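Long-range contacts in dipeptidase AC. Metallo peptidase. MEROPS family M19 (Rhodobacter sphaeroides, PDB 3FDG), which probably hydrolyses dipeptides as a metal-dependent dipeptidase of the M19 (membrane dipeptidase) family, here with two magnesium ions bound: residues P226-H231 / E343-L348; H231-A236 / L284-H289; F53-P58 / G132-E137; E254-V259 / E296-M301. All coordinates share one frame; numbering follows the deposited sequence.

How the interactions relate
All four contacts are largely buried, but they do different work in a TIM-barrel-type fold. Interactions 3 and 4 are backbone pairings of neighbouring parallel strands, four hydrogen bonds in the former and two in the latter, which runs out toward the surface at Arg256. Interactions 1 and 2 are side-chain packing: apolar in interaction 1, where helix 334-353 meets strand 228-229, and imidazole on alanine in interaction 2, which reaches the surface at Ala236. His231 belongs to both of these and shares one magnesium ion with Glu137 of interaction 3. Interactions 1 and 4 are joined directly, since Asn344 ND2 probably donates to Glu296 O and Val299 O.

Interaction 1: P226-H231 / E343-L348; sequences PLVATH and ENWYGL. With MG (magnesium ion), chain F.
This is a buried apolar contact in which helix 334-353 fills the space beside strand 228-229 of the barrel, Leu348 and Trp345 reaching out to Pro226, Val228 and Thr230. Val228 is the hub. With CG1 anti to the backbone N (chi1 178°) and CG2 beside it, the two methyls part toward different partners. CG2 meets Leu348 CD1 tip to tip at 3.6 Å, while CG1 comes in at the edge of the indole, near its plane, 3.8 Å from Trp345 CH2. Leu348 CD1 also touches Pro226 CB at 4.0 Å. Thr230 approaches the same corner of the indole at about a right angle, with its CG2 4.0 Å from Trp345 CH2. The other branch of Thr230 is polar: OG1 accepts from His231 ND1 at 2.9 Å, the oxygen lying 21° out of the imidazole plane, and is also hydrogen-bonded to Asp207. His231 NE2 then binds magnesium at 2.3 Å, in a site completed by Glu137, His210 and two waters. Trp345 NE1 bonds to Met301 O of strand 299-301. The chemistry therefore divides at Thr230, whose methyl belongs to the apolar core while its hydroxyl helps fix the rotation of a metal-binding imidazole.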
loop_
_atom_site.group_PDB
_atom_site.type_symbol
_atom_site.label_atom_id
_atom_site.label_comp_id
_atom_site.label_asym_id
_atom_site.label_seq_id
_atom_site.Cartn_x
_atom_site.Cartn_y
_atom_site.Cartn_z
ATOM N N PRO B 226 17.036 -10.695 -15.366
ATOM C CA PRO B 226 18.040 -11.587 -14.727
ATOM C C PRO B 226 17.410 -12.428 -13.637
ATOM O O PRO B 226 16.503 -11.952 -12.933
ATOM C CB PRO B 226 19.057 -10.606 -14.147
ATOM C CG PRO B 226 18.966 -9.370 -15.110
ATOM C CD PRO B 226 17.466 -9.275 -15.303
ATOM N N LEU B 227 17.843 -13.689 -13.549
ATOM C CA LEU B 227 17.290 -14.643 -12.606
ATOM C C LEU B 227 18.023 -14.465 -11.305
ATOM O O LEU B 227 19.244 -14.418 -11.281
ATOM C CB LEU B 227 17.498 -16.103 -13.066
ATOM C CG LEU B 227 16.730 -16.496 -14.351
ATOM C CD1 LEU B 227 17.018 -17.948 -14.662
ATOM C CD2 LEU B 227 15.215 -16.278 -14.214
ATOM N N VAL B 228 17.257 -14.418 -10.231
ATOM C CA VAL B 228 17.824 -14.103 -8.935
ATOM C C VAL B 228 17.331 -15.045 -7.867
ATOM O O VAL B 228 16.138 -15.309 -7.781
ATOM C CB VAL B 228 17.386 -12.666 -8.487
ATOM C CG1 VAL B 228 17.942 -12.325 -7.098
ATOM C CG2 VAL B 228 17.826 -11.603 -9.521
ATOM N N ALA B 229 18.242 -15.447 -6.970
ATOM C CA ALA B 229 17.865 -16.231 -5.786
ATOM C C ALA B 229 18.574 -15.503 -4.683
ATOM O O ALA B 229 19.807 -15.491 -4.639
ATOM C CB ALA B 229 18.349 -17.678 -5.912
ATOM N N THR B 230 17.812 -14.829 -3.837
ATOM C CA THR B 230 18.412 -13.883 -2.861
ATOM C C THR B 230 19.087 -14.565 -1.720
ATOM O O THR B 230 19.914 -13.962 -1.019
ATOM C CB THR B 230 17.360 -12.902 -2.237
ATOM O OG1 THR B 230 16.329 -13.619 -1.558
ATOM C CG2 THR B 230 16.742 -11.962 -3.360
ATOM N N HIS B 231 18.709 -15.802 -1.503
ATOM C CA HIS B 231 19.225 -16.524 -0.311
ATOM C C HIS B 231 19.199 -18.042 -0.474
ATOM O O HIS B 231 18.371 -18.749 0.128
ATOM C CB HIS B 231 18.630 -16.002 1.022
ATOM C CG HIS B 231 17.139 -16.205 1.243
ATOM N ND1 HIS B 231 16.164 -15.764 0.367
ATOM C CD2 HIS B 231 16.470 -16.764 2.293
ATOM C CE1 HIS B 231 14.968 -16.052 0.858
ATOM N NE2 HIS B 231 15.124 -16.622 2.037
ATOM N N GLU B 343 29.020 -4.695 -4.570
ATOM C CA GLU B 343 28.960 -4.133 -5.930
ATOM C C GLU B 343 28.149 -5.032 -6.797
ATOM O O GLU B 343 27.467 -4.538 -7.705
ATOM C CB GLU B 343 30.356 -3.919 -6.593
ATOM C CG GLU B 343 31.244 -2.884 -5.865
ATOM C CD GLU B 343 32.679 -2.709 -6.500
ATOM O OE1 GLU B 343 33.187 -3.675 -7.153
ATOM O OE2 GLU B 343 33.305 -1.609 -6.323
ATOM N N ASN B 344 28.209 -6.355 -6.552
ATOM C CA ASN B 344 27.420 -7.287 -7.398
ATOM C C ASN B 344 25.916 -7.080 -7.226
ATOM O O ASN B 344 25.189 -7.065 -8.197
ATOM C CB ASN B 344 27.768 -8.763 -7.131
ATOM C CG ASN B 344 29.121 -9.159 -7.763
ATOM O OD1 ASN B 344 29.662 -8.414 -8.627
ATOM N ND2 ASN B 344 29.643 -10.330 -7.382
ATOM N N TRP B 345 25.457 -6.884 -6.003
ATOM C CA TRP B 345 24.028 -6.515 -5.835
ATOM C C TRP B 345 23.681 -5.196 -6.533
ATOM O O TRP B 345 22.632 -5.109 -7.121
ATOM C CB TRP B 345 23.573 -6.414 -4.368
ATOM C CG TRP B 345 23.157 -7.718 -3.786
ATOM C CD1 TRP B 345 23.761 -8.379 -2.723
ATOM C CD2 TRP B 345 22.100 -8.593 -4.257
ATOM N NE1 TRP B 345 23.142 -9.586 -2.492
ATOM C CE2 TRP B 345 22.130 -9.757 -3.420
ATOM C CE3 TRP B 345 21.139 -8.505 -5.291
ATOM C CZ2 TRP B 345 21.226 -10.808 -3.565
ATOM C CZ3 TRP B 345 20.240 -9.572 -5.457
ATOM C CH2 TRP B 345 20.284 -10.709 -4.582
ATOM N N TYR B 346 24.531 -4.182 -6.425
ATOM C CA TYR B 346 24.145 -2.904 -7.009
ATOM C C TYR B 346 24.039 -3.066 -8.508
ATOM O O TYR B 346 23.154 -2.506 -9.103
ATOM C CB TYR B 346 25.156 -1.822 -6.697
ATOM C CG TYR B 346 25.246 -1.535 -5.244
ATOM C CD1 TYR B 346 24.247 -1.972 -4.383
ATOM C CD2 TYR B 346 26.296 -0.757 -4.725
ATOM C CE1 TYR B 346 24.322 -1.690 -2.988
ATOM C CE2 TYR B 346 26.384 -0.469 -3.324
ATOM C CZ TYR B 346 25.359 -0.933 -2.492
ATOM O OH TYR B 346 25.414 -0.701 -1.138
ATOM N N GLY B 347 24.994 -3.768 -9.111
ATOM C CA GLY B 347 24.884 -4.044 -10.510
ATOM C C GLY B 347 23.631 -4.790 -10.877
ATOM O O GLY B 347 23.018 -4.521 -11.903
ATOM N N LEU B 348 23.279 -5.815 -10.089
ATOM C CA LEU B 348 22.081 -6.603 -10.356
ATOM C C LEU B 348 20.841 -5.671 -10.320
ATOM O O LEU B 348 19.936 -5.742 -11.179
ATOM C CB LEU B 348 21.989 -7.785 -9.299
ATOM C CG LEU B 348 20.617 -8.367 -9.626
ATOM C CD1 LEU B 348 20.504 -9.454 -10.564
ATOM C CD2 LEU B 348 19.379 -8.102 -8.755
HETATM MG MG MG F . 13.525 -17.570 3.321
HETATM O O HOH W 1 15.025 -19.114 4.184
HETATM O O HOH W 2 12.165 -18.618 5.004
#

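Interaction 2: H231-A236 / L284-H289; sequences HSNAHA and LRHLDH. With MG (magnesium ion), chain F.
The loop that leaves the metal site after His231 packs here against helix 281-294, with the imidazoles of His286 and His289 set against Asn233, Ala234 and Ala236. His286 presents the CD2-NE2 side of its ring. CD2 lies 3.1 Å from Ala234 N, which sits at the ring edge in plane, and 3.3 Å from Asn233 CB. NE2 makes a weak, bent hydrogen bond to Ala234 O, 3.3 Å long with an angle of 123° at the hydrogen, while ND1 finds its stronger partner in Pro282, one turn back. One turn further on, His289 carries its ring anti to the backbone N (chi1 -164°), which brings ND1 to 3.6 Å from Ala234 CB and CE1 to 3.6 Å from Ala236 CB. That ND1 is buried with no polar partner in the model. Putting a leucine in place of His286 would probably leave Ala234 O without this donor and Pro282 without its bond, and set branched methyls against the tight Ala234 backbone. Asn233 turns its own amide oxygen to Asn262 N, tying the loop to the end of strand 258-261. A metal ligand at the C-terminal end of a strand, where the following loop starts, is typical of TIM-barrel metallohydrolases; here helix 281-294 packs against that loop.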
loop_
_atom_site.group_PDB
_atom_site.type_symbol
_atom_site.label_atom_id
_atom_site.label_comp_id
_atom_site.label_asym_id
_atom_site.label_seq_id
_atom_site.Cartn_x
_atom_site.Cartn_y
_atom_site.Cartn_z
ATOM N N HIS B 231 18.709 -15.802 -1.503
ATOM C CA HIS B 231 19.225 -16.524 -0.311
ATOM C C HIS B 231 19.199 -18.042 -0.474
ATOM O O HIS B 231 18.371 -18.749 0.128
ATOM C CB HIS B 231 18.630 -16.002 1.022
ATOM C CG HIS B 231 17.139 -16.205 1.243
ATOM N ND1 HIS B 231 16.164 -15.764 0.367
ATOM C CD2 HIS B 231 16.470 -16.764 2.293
ATOM C CE1 HIS B 231 14.968 -16.052 0.858
ATOM N NE2 HIS B 231 15.124 -16.622 2.037
ATOM N N SER B 232 20.169 -18.531 -1.249
ATOM C CA SER B 232 20.257 -19.963 -1.582
ATOM C C SER B 232 21.694 -20.298 -1.888
ATOM O O SER B 232 22.440 -19.462 -2.440
ATOM C CB SER B 232 19.424 -20.313 -2.851
ATOM O OG SER B 232 18.023 -20.019 -2.718
ATOM N N ASN B 233 22.063 -21.545 -1.581
ATOM C CA ASN B 233 23.462 -21.965 -1.752
ATOM C C ASN B 233 23.587 -23.064 -2.825
ATOM O O ASN B 233 22.681 -23.239 -3.673
ATOM C CB ASN B 233 24.092 -22.335 -0.371
ATOM C CG ASN B 233 24.003 -21.199 0.663
ATOM O OD1 ASN B 233 23.960 -20.025 0.317
ATOM N ND2 ASN B 233 23.931 -21.563 1.938
ATOM N N ALA B 234 24.722 -23.790 -2.812
ATOM C CA ALA B 234 25.067 -24.720 -3.878
ATOM C C ALA B 234 24.656 -26.132 -3.488
ATOM O O ALA B 234 25.159 -26.680 -2.489
ATOM C CB ALA B 234 26.561 -24.667 -4.145
ATOM N N HIS B 235 23.724 -26.677 -4.255
ATOM C CA HIS B 235 23.202 -28.026 -4.038
ATOM C C HIS B 235 24.313 -29.073 -4.223
ATOM O O HIS B 235 24.292 -30.117 -3.572
ATOM C CB HIS B 235 22.082 -28.316 -5.030
ATOM C CG HIS B 235 21.287 -29.528 -4.698
ATOM N ND1 HIS B 235 21.647 -30.797 -5.118
ATOM C CD2 HIS B 235 20.127 -29.665 -4.006
ATOM C CE1 HIS B 235 20.744 -31.660 -4.681
ATOM N NE2 HIS B 235 19.819 -30.998 -4.006
ATOM N N ALA B 236 25.276 -28.774 -5.106
ATOM C CA ALA B 236 26.399 -29.683 -5.312
ATOM C C ALA B 236 27.256 -29.817 -4.028
ATOM O O ALA B 236 27.839 -30.874 -3.790
ATOM C CB ALA B 236 27.263 -29.271 -6.560
ATOM N N LEU B 284 33.102 -21.172 2.868
ATOM C CA LEU B 284 34.071 -20.950 1.821
ATOM C C LEU B 284 33.917 -21.936 0.672
ATOM O O LEU B 284 34.117 -21.574 -0.488
ATOM C CB LEU B 284 35.510 -20.938 2.394
ATOM C CG LEU B 284 35.734 -19.724 3.316
ATOM C CD1 LEU B 284 36.974 -19.943 4.236
ATOM C CD2 LEU B 284 35.834 -18.433 2.515
ATOM N N ARG B 285 33.548 -23.172 0.991
ATOM C CA ARG B 285 33.243 -24.155 -0.042
ATOM C C ARG B 285 32.082 -23.722 -0.962
ATOM O O ARG B 285 32.181 -23.816 -2.178
ATOM C CB ARG B 285 32.977 -25.534 0.564
ATOM C CG ARG B 285 33.045 -26.610 -0.515
ATOM C CD ARG B 285 32.818 -28.000 0.031
ATOM N NE ARG B 285 33.957 -28.407 0.818
ATOM C CZ ARG B 285 33.929 -28.639 2.127
ATOM N NH1 ARG B 285 35.048 -29.023 2.750
ATOM N NH2 ARG B 285 32.793 -28.514 2.812
ATOM N N HIS B 286 30.975 -23.245 -0.376
ATOM C CA HIS B 286 29.848 -22.760 -1.174
ATOM C C HIS B 286 30.220 -21.551 -1.992
ATOM O O HIS B 286 29.894 -21.485 -3.165
ATOM C CB HIS B 286 28.646 -22.402 -0.257
ATOM C CG HIS B 286 27.807 -23.589 0.094
ATOM N ND1 HIS B 286 28.018 -24.354 1.226
ATOM C CD2 HIS B 286 26.774 -24.163 -0.569
ATOM C CE1 HIS B 286 27.136 -25.341 1.251
ATOM N NE2 HIS B 286 26.373 -25.243 0.173
ATOM N N LEU B 287 30.860 -20.581 -1.357
ATOM C CA LEU B 287 31.281 -19.374 -2.078
ATOM C C LEU B 287 32.170 -19.729 -3.282
ATOM O O LEU B 287 31.966 -19.200 -4.396
ATOM C CB LEU B 287 31.991 -18.408 -1.143
ATOM C CG LEU B 287 31.125 -17.582 -0.207
ATOM C CD1 LEU B 287 32.019 -16.880 0.868
ATOM C CD2 LEU B 287 30.302 -16.542 -0.991
ATOM N N ASP B 288 33.130 -20.649 -3.061
ATOM C CA ASP B 288 34.020 -21.062 -4.143
ATOM C C ASP B 288 33.194 -21.642 -5.273
ATOM O O ASP B 288 33.394 -21.304 -6.424
ATOM C CB ASP B 288 35.076 -22.085 -3.687
ATOM C CG ASP B 288 36.273 -21.437 -2.963
ATOM O OD1 ASP B 288 36.439 -20.193 -2.992
ATOM O OD2 ASP B 288 37.070 -22.193 -2.352
ATOM N N HIS B 289 32.250 -22.525 -4.937
ATOM C CA HIS B 289 31.492 -23.217 -5.961
ATOM C C HIS B 289 30.609 -22.253 -6.763
ATOM O O HIS B 289 30.535 -22.334 -8.014
ATOM C CB HIS B 289 30.598 -24.276 -5.357
ATOM C CG HIS B 289 30.089 -25.257 -6.369
ATOM N ND1 HIS B 289 28.829 -25.179 -6.924
ATOM C CD2 HIS B 289 30.698 -26.307 -6.964
ATOM C CE1 HIS B 289 28.665 -26.176 -7.779
ATOM N NE2 HIS B 289 29.788 -26.862 -7.829
HETATM MG MG MG F . 13.525 -17.570 3.321
HETATM O O HOH W 1 15.025 -19.114 4.184
HETATM O O HOH W 2 12.165 -18.618 5.004
#

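Interaction 3: F53-P58 / G132-E137; sequences FAIYVP and GIMHME. With MG (magnesium ion), chain F; MG (magnesium ion), chain E.
Ala54, Tyr56, His135 and Glu137 share one face of two parallel strands, and Phe53, Ile55, Met134 and Met136 the other. On the first face Glu137 is nearly extended, CG anti to the backbone N (chi1 174°), and lifts its carboxylate past Tyr56: the two side chains cross obliquely with ring and carboxylate planes 59° apart, Tyr56 CB 3.8 Å from Glu137 OE1. Glu137 O lies at the tyrosine's edge, in the ring plane. The carboxylate bridges two magnesium ions, OE1 at 2.0 Å from the one that His11 and Asp13 also bind, OE2 at 2.1 Å from the one shared with His210 and His231. Beside it, Ala54 CB meets the edge of the His135 ring, whose ND1 bonds to Ser159. On the other face Ile55 CD1 meets Met134 CG at 3.6 Å, the two side chains slanting across each other, and Phe53 CD2 rests 3.7 Å from Gly132 CA, where a side chain would have little room. Four backbone bonds hold the register, from Phe53 N to Ile133 O at 2.8 Å through to Glu137 N to Ile55 O at 2.8 Å, nearly straight at 175°. Adjacent parallel strands carrying a bridging glutamate at the C-terminal end of one are characteristic of the TIM-barrel binuclear metal site in M19 dipeptidases.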
loop_
_atom_site.group_PDB
_atom_site.type_symbol
_atom_site.label_atom_id
_atom_site.label_comp_id
_atom_site.label_asym_id
_atom_site.label_seq_id
_atom_site.Cartn_x
_atom_site.Cartn_y
_atom_site.Cartn_z
ATOM N N PHE B 53 14.614 -6.100 2.944
ATOM C CA PHE B 53 13.874 -6.399 4.176
ATOM C C PHE B 53 12.623 -7.108 3.763
ATOM O O PHE B 53 11.723 -6.507 3.169
ATOM C CB PHE B 53 13.543 -5.104 4.957
ATOM C CG PHE B 53 14.735 -4.537 5.645
ATOM C CD1 PHE B 53 14.900 -4.716 7.028
ATOM C CD2 PHE B 53 15.730 -3.860 4.896
ATOM C CE1 PHE B 53 16.067 -4.227 7.667
ATOM C CE2 PHE B 53 16.870 -3.360 5.479
ATOM C CZ PHE B 53 17.080 -3.545 6.889
ATOM N N ALA B 54 12.557 -8.391 4.116
ATOM C CA ALA B 54 11.420 -9.258 3.727
ATOM C C ALA B 54 10.150 -9.022 4.534
ATOM O O ALA B 54 10.158 -8.998 5.803
ATOM C CB ALA B 54 11.815 -10.708 3.898
ATOM N N ILE B 55 9.077 -8.866 3.789
ATOM C CA ILE B 55 7.720 -8.973 4.291
ATOM C C ILE B 55 7.387 -10.455 4.066
ATOM O O ILE B 55 7.270 -10.952 2.943
ATOM C CB ILE B 55 6.724 -8.086 3.549
ATOM C CG1 ILE B 55 7.062 -6.576 3.733
ATOM C CG2 ILE B 55 5.288 -8.400 4.035
ATOM C CD1 ILE B 55 6.390 -5.674 2.719
ATOM N N TYR B 56 7.217 -11.165 5.167
ATOM C CA TYR B 56 7.052 -12.576 5.080
ATOM C C TYR B 56 5.887 -12.907 6.005
ATOM O O TYR B 56 5.980 -12.594 7.196
ATOM C CB TYR B 56 8.305 -13.259 5.597
ATOM C CG TYR B 56 8.021 -14.652 6.083
ATOM C CD1 TYR B 56 7.569 -15.621 5.180
ATOM C CD2 TYR B 56 8.156 -14.983 7.441
ATOM C CE1 TYR B 56 7.265 -16.915 5.597
ATOM C CE2 TYR B 56 7.867 -16.298 7.889
ATOM C CZ TYR B 56 7.420 -17.237 6.938
ATOM O OH TYR B 56 7.090 -18.511 7.299
ATOM N N VAL B 57 4.846 -13.559 5.480
ATOM C CA VAL B 57 3.650 -13.860 6.330
ATOM C C VAL B 57 3.817 -15.234 7.007
ATOM O O VAL B 57 3.813 -16.257 6.350
ATOM C CB VAL B 57 2.361 -13.777 5.478
ATOM C CG1 VAL B 57 1.103 -14.255 6.268
ATOM C CG2 VAL B 57 2.201 -12.346 4.919
ATOM N N PRO B 58 3.998 -15.265 8.346
ATOM C CA PRO B 58 4.262 -16.596 8.887
ATOM C C PRO B 58 3.042 -17.574 8.942
ATOM O O PRO B 58 1.892 -17.166 9.030
ATOM C CB PRO B 58 4.789 -16.325 10.308
ATOM C CG PRO B 58 4.465 -14.836 10.590
ATOM C CD PRO B 58 3.790 -14.240 9.376
ATOM N N GLY B 132 17.213 0.231 2.648
ATOM C CA GLY B 132 16.328 -0.940 2.765
ATOM C C GLY B 132 15.540 -1.044 1.456
ATOM O O GLY B 132 14.984 -0.040 1.012
ATOM N N ILE B 133 15.434 -2.263 0.919
ATOM C CA ILE B 133 14.574 -2.552 -0.245
ATOM C C ILE B 133 13.372 -3.324 0.303
ATOM O O ILE B 133 13.543 -4.283 1.084
ATOM C CB ILE B 133 15.268 -3.452 -1.296
ATOM C CG1 ILE B 133 16.452 -2.783 -2.005
ATOM C CG2 ILE B 133 14.215 -3.913 -2.421
ATOM C CD1 ILE B 133 16.289 -1.278 -2.200
ATOM N N MET B 134 12.168 -2.871 -0.047
ATOM C CA MET B 134 10.964 -3.591 0.350
ATOM C C MET B 134 10.794 -4.823 -0.533
ATOM O O MET B 134 10.586 -4.720 -1.785
ATOM C CB MET B 134 9.715 -2.655 0.343
ATOM C CG MET B 134 8.386 -3.337 0.770
ATOM S SD MET B 134 6.865 -2.236 0.548
ATOM C CE MET B 134 7.276 -0.855 1.680
ATOM N N HIS B 135 10.834 -5.973 0.157
ATOM C CA HIS B 135 10.810 -7.316 -0.421
ATOM C C HIS B 135 9.624 -8.123 0.140
ATOM O O HIS B 135 9.251 -7.987 1.291
ATOM C CB HIS B 135 12.151 -8.047 -0.152
ATOM C CG HIS B 135 12.123 -9.488 -0.573
ATOM N ND1 HIS B 135 12.231 -9.854 -1.890
ATOM C CD2 HIS B 135 11.937 -10.643 0.127
ATOM C CE1 HIS B 135 12.139 -11.172 -1.994
ATOM N NE2 HIS B 135 11.934 -11.670 -0.788
ATOM N N MET B 136 8.956 -8.911 -0.705
ATOM C CA MET B 136 7.882 -9.760 -0.225
ATOM C C MET B 136 8.313 -11.203 -0.454
ATOM O O MET B 136 8.636 -11.569 -1.574
ATOM C CB MET B 136 6.582 -9.505 -1.016
ATOM C CG MET B 136 5.351 -10.285 -0.546
ATOM S SD MET B 136 3.776 -9.653 -1.352
ATOM C CE MET B 136 3.639 -8.124 -0.422
ATOM N N GLU B 137 8.304 -11.995 0.611
ATOM C CA GLU B 137 8.754 -13.399 0.553
ATOM C C GLU B 137 7.531 -14.323 0.557
ATOM O O GLU B 137 6.958 -14.595 1.620
ATOM C CB GLU B 137 9.674 -13.709 1.758
ATOM C CG GLU B 137 10.073 -15.221 1.871
ATOM C CD GLU B 137 11.191 -15.465 2.862
ATOM O OE1 GLU B 137 11.346 -14.702 3.815
ATOM O OE2 GLU B 137 11.943 -16.417 2.676
HETATM MG MG MG F . 13.525 -17.570 3.321
HETATM MG MG MG E . 12.708 -14.633 5.281
HETATM O O HOH W 3 4.415 -14.426 2.717
HETATM O O HOH W 4 11.403 -15.816 6.336
HETATM O O HOH W 1 15.025 -19.114 4.184
HETATM O O HOH W 2 12.165 -18.618 5.004
#

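Interaction 4: E254-V259 / E296-M301; sequences ESRGMV and EDHVGM
Val259 and Val299 pair in parallel, joining strands 258-261 and 299-301 as neighbours in the TIM-barrel-type fold of this family. The tight part lies here. Val259 N donates to His298 O at 3.0 Å, and Gly300 N returns a straighter bond to Val259 O at 2.9 Å, with 168° at the hydrogen. The CA-H groups of Met258 and Val299 add weaker contacts to the same two oxygens. Met258 runs across to the second strand: its CG stands anti to the backbone N (chi1 -172°) and the chain bends at chi2, laying SD 3.5 Å from His298 C and CE 3.2 Å from Gly300 N. A side chain on Gly300 would collide with that methyl. Helix 334-353 packs on Met258 through Asn344, Trp345 and Leu348, while Leu294 of helix 281-294 touches both valines.

Toward the solvent the pairing gives way to looser contacts. Arg256, exposed, has the positive phi of a Schellman motif closing helix 246-254, and its bent side chain reaches across to the His298 ring. The guanidinium and imidazole stand nearly perpendicular, 85° apart. His298 itself is buried and held through ND1 by Leu294 O; an alanine here would probably leave Leu294 O without this donor and open a gap between Arg256 and the strand end. Asp297 is engaged elsewhere, in a salt bridge with Lys339, its OD2 4.9 Å from Arg256 NH2. At this outer end the nearest side-chain approach is Arg256 NH2 to His298 NE2, 3.5 Å, with the imidazole nitrogen at the guanidinium's edge.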
loop_
_atom_site.group_PDB
_atom_site.type_symbol
_atom_site.label_atom_id
_atom_site.label_comp_id
_atom_site.label_asym_id
_atom_site.label_seq_id
_atom_site.Cartn_x
_atom_site.Cartn_y
_atom_site.Cartn_z
ATOM N N GLU B 254 23.537 -17.488 -17.326
ATOM C CA GLU B 254 23.192 -17.056 -18.684
ATOM C C GLU B 254 22.311 -15.791 -18.697
ATOM O O GLU B 254 22.546 -14.876 -19.493
ATOM C CB GLU B 254 22.553 -18.176 -19.492
ATOM C CG GLU B 254 22.522 -17.846 -20.957
ATOM C CD GLU B 254 21.765 -18.873 -21.775
ATOM O OE1 GLU B 254 21.527 -20.006 -21.275
ATOM O OE2 GLU B 254 21.403 -18.543 -22.932
ATOM N N SER B 255 21.392 -15.683 -17.731
ATOM C CA SER B 255 20.492 -14.527 -17.649
ATOM C C SER B 255 21.178 -13.297 -17.016
ATOM O O SER B 255 20.507 -12.277 -16.811
ATOM C CB SER B 255 19.304 -14.917 -16.781
ATOM O OG SER B 255 19.708 -14.933 -15.405
ATOM N N ARG B 256 22.497 -13.388 -16.723
ATOM C CA ARG B 256 23.219 -12.327 -15.978
ATOM C C ARG B 256 22.575 -12.002 -14.596
ATOM O O ARG B 256 22.482 -10.854 -14.169
ATOM C CB ARG B 256 23.382 -11.034 -16.844
ATOM C CG ARG B 256 23.834 -11.273 -18.323
ATOM C CD ARG B 256 24.779 -10.084 -18.700
ATOM N NE ARG B 256 25.542 -9.853 -17.461
ATOM C CZ ARG B 256 26.142 -8.740 -17.046
ATOM N NH1 ARG B 256 26.176 -7.631 -17.800
ATOM N NH2 ARG B 256 26.726 -8.767 -15.843
ATOM N N GLY B 257 22.166 -13.046 -13.886
ATOM C CA GLY B 257 21.506 -12.914 -12.587
ATOM C C GLY B 257 22.402 -12.847 -11.356
ATOM O O GLY B 257 23.496 -12.305 -11.414
ATOM N N MET B 258 21.960 -13.430 -10.252
ATOM C CA MET B 258 22.612 -13.162 -8.958
ATOM C C MET B 258 22.179 -14.245 -7.983
ATOM O O MET B 258 20.999 -14.673 -8.032
ATOM C CB MET B 258 22.123 -11.779 -8.396
ATOM C CG MET B 258 22.866 -11.258 -7.118
ATOM S SD MET B 258 24.680 -11.009 -7.326
ATOM C CE MET B 258 24.966 -10.376 -5.663
ATOM N N VAL B 259 23.095 -14.627 -7.083
ATOM C CA VAL B 259 22.777 -15.547 -6.005
ATOM C C VAL B 259 23.387 -14.999 -4.739
ATOM O O VAL B 259 24.581 -14.642 -4.722
ATOM C CB VAL B 259 23.357 -16.956 -6.246
ATOM C CG1 VAL B 259 23.100 -17.843 -5.025
ATOM C CG2 VAL B 259 22.649 -17.614 -7.419
ATOM N N GLU B 296 32.422 -14.231 -10.972
ATOM C CA GLU B 296 32.739 -13.246 -9.937
ATOM C C GLU B 296 31.719 -12.127 -9.853
ATOM O O GLU B 296 31.634 -11.482 -8.802
ATOM C CB GLU B 296 34.108 -12.585 -10.182
ATOM C CG GLU B 296 35.293 -13.514 -9.829
ATOM C CD GLU B 296 36.631 -12.772 -9.895
ATOM O OE1 GLU B 296 36.671 -11.672 -10.512
ATOM O OE2 GLU B 296 37.624 -13.285 -9.311
ATOM N N ASP B 297 31.004 -11.854 -10.935
ATOM C CA ASP B 297 29.988 -10.773 -10.944
ATOM C C ASP B 297 28.586 -11.182 -10.464
ATOM O O ASP B 297 27.690 -10.351 -10.435
ATOM C CB ASP B 297 29.807 -10.171 -12.348
ATOM C CG ASP B 297 31.089 -9.584 -12.918
ATOM O OD1 ASP B 297 31.926 -9.064 -12.163
ATOM O OD2 ASP B 297 31.258 -9.640 -14.149
ATOM N N HIS B 298 28.369 -12.446 -10.107
ATOM C CA HIS B 298 26.988 -12.929 -9.952
ATOM C C HIS B 298 26.756 -13.572 -8.584
ATOM O O HIS B 298 25.825 -14.341 -8.386
ATOM C CB HIS B 298 26.653 -13.856 -11.121
ATOM C CG HIS B 298 26.700 -13.157 -12.440
ATOM N ND1 HIS B 298 27.703 -13.370 -13.363
ATOM C CD2 HIS B 298 25.918 -12.181 -12.954
ATOM C CE1 HIS B 298 27.527 -12.567 -14.401
ATOM N NE2 HIS B 298 26.453 -11.833 -14.176
ATOM N N VAL B 299 27.596 -13.195 -7.634
ATOM C CA VAL B 299 27.471 -13.778 -6.295
ATOM C C VAL B 299 27.551 -12.657 -5.244
ATOM O O VAL B 299 28.354 -11.734 -5.390
ATOM C CB VAL B 299 28.601 -14.857 -6.060
ATOM C CG1 VAL B 299 28.527 -15.447 -4.604
ATOM C CG2 VAL B 299 28.497 -16.014 -7.093
ATOM N N GLY B 300 26.690 -12.721 -4.228
ATOM C CA GLY B 300 26.849 -11.874 -3.048
ATOM C C GLY B 300 26.347 -12.535 -1.778
ATOM O O GLY B 300 26.290 -13.775 -1.693
ATOM N N MET B 301 25.996 -11.716 -0.790
ATOM C CA MET B 301 25.467 -12.249 0.476
ATOM C C MET B 301 23.938 -12.230 0.455
ATOM O O MET B 301 23.343 -11.272 -0.064
ATOM C CB MET B 301 25.987 -11.408 1.652
ATOM C CG MET B 301 27.523 -11.252 1.675
ATOM S SD MET B 301 28.411 -12.777 1.992
ATOM C CE MET B 301 29.250 -13.053 0.378
#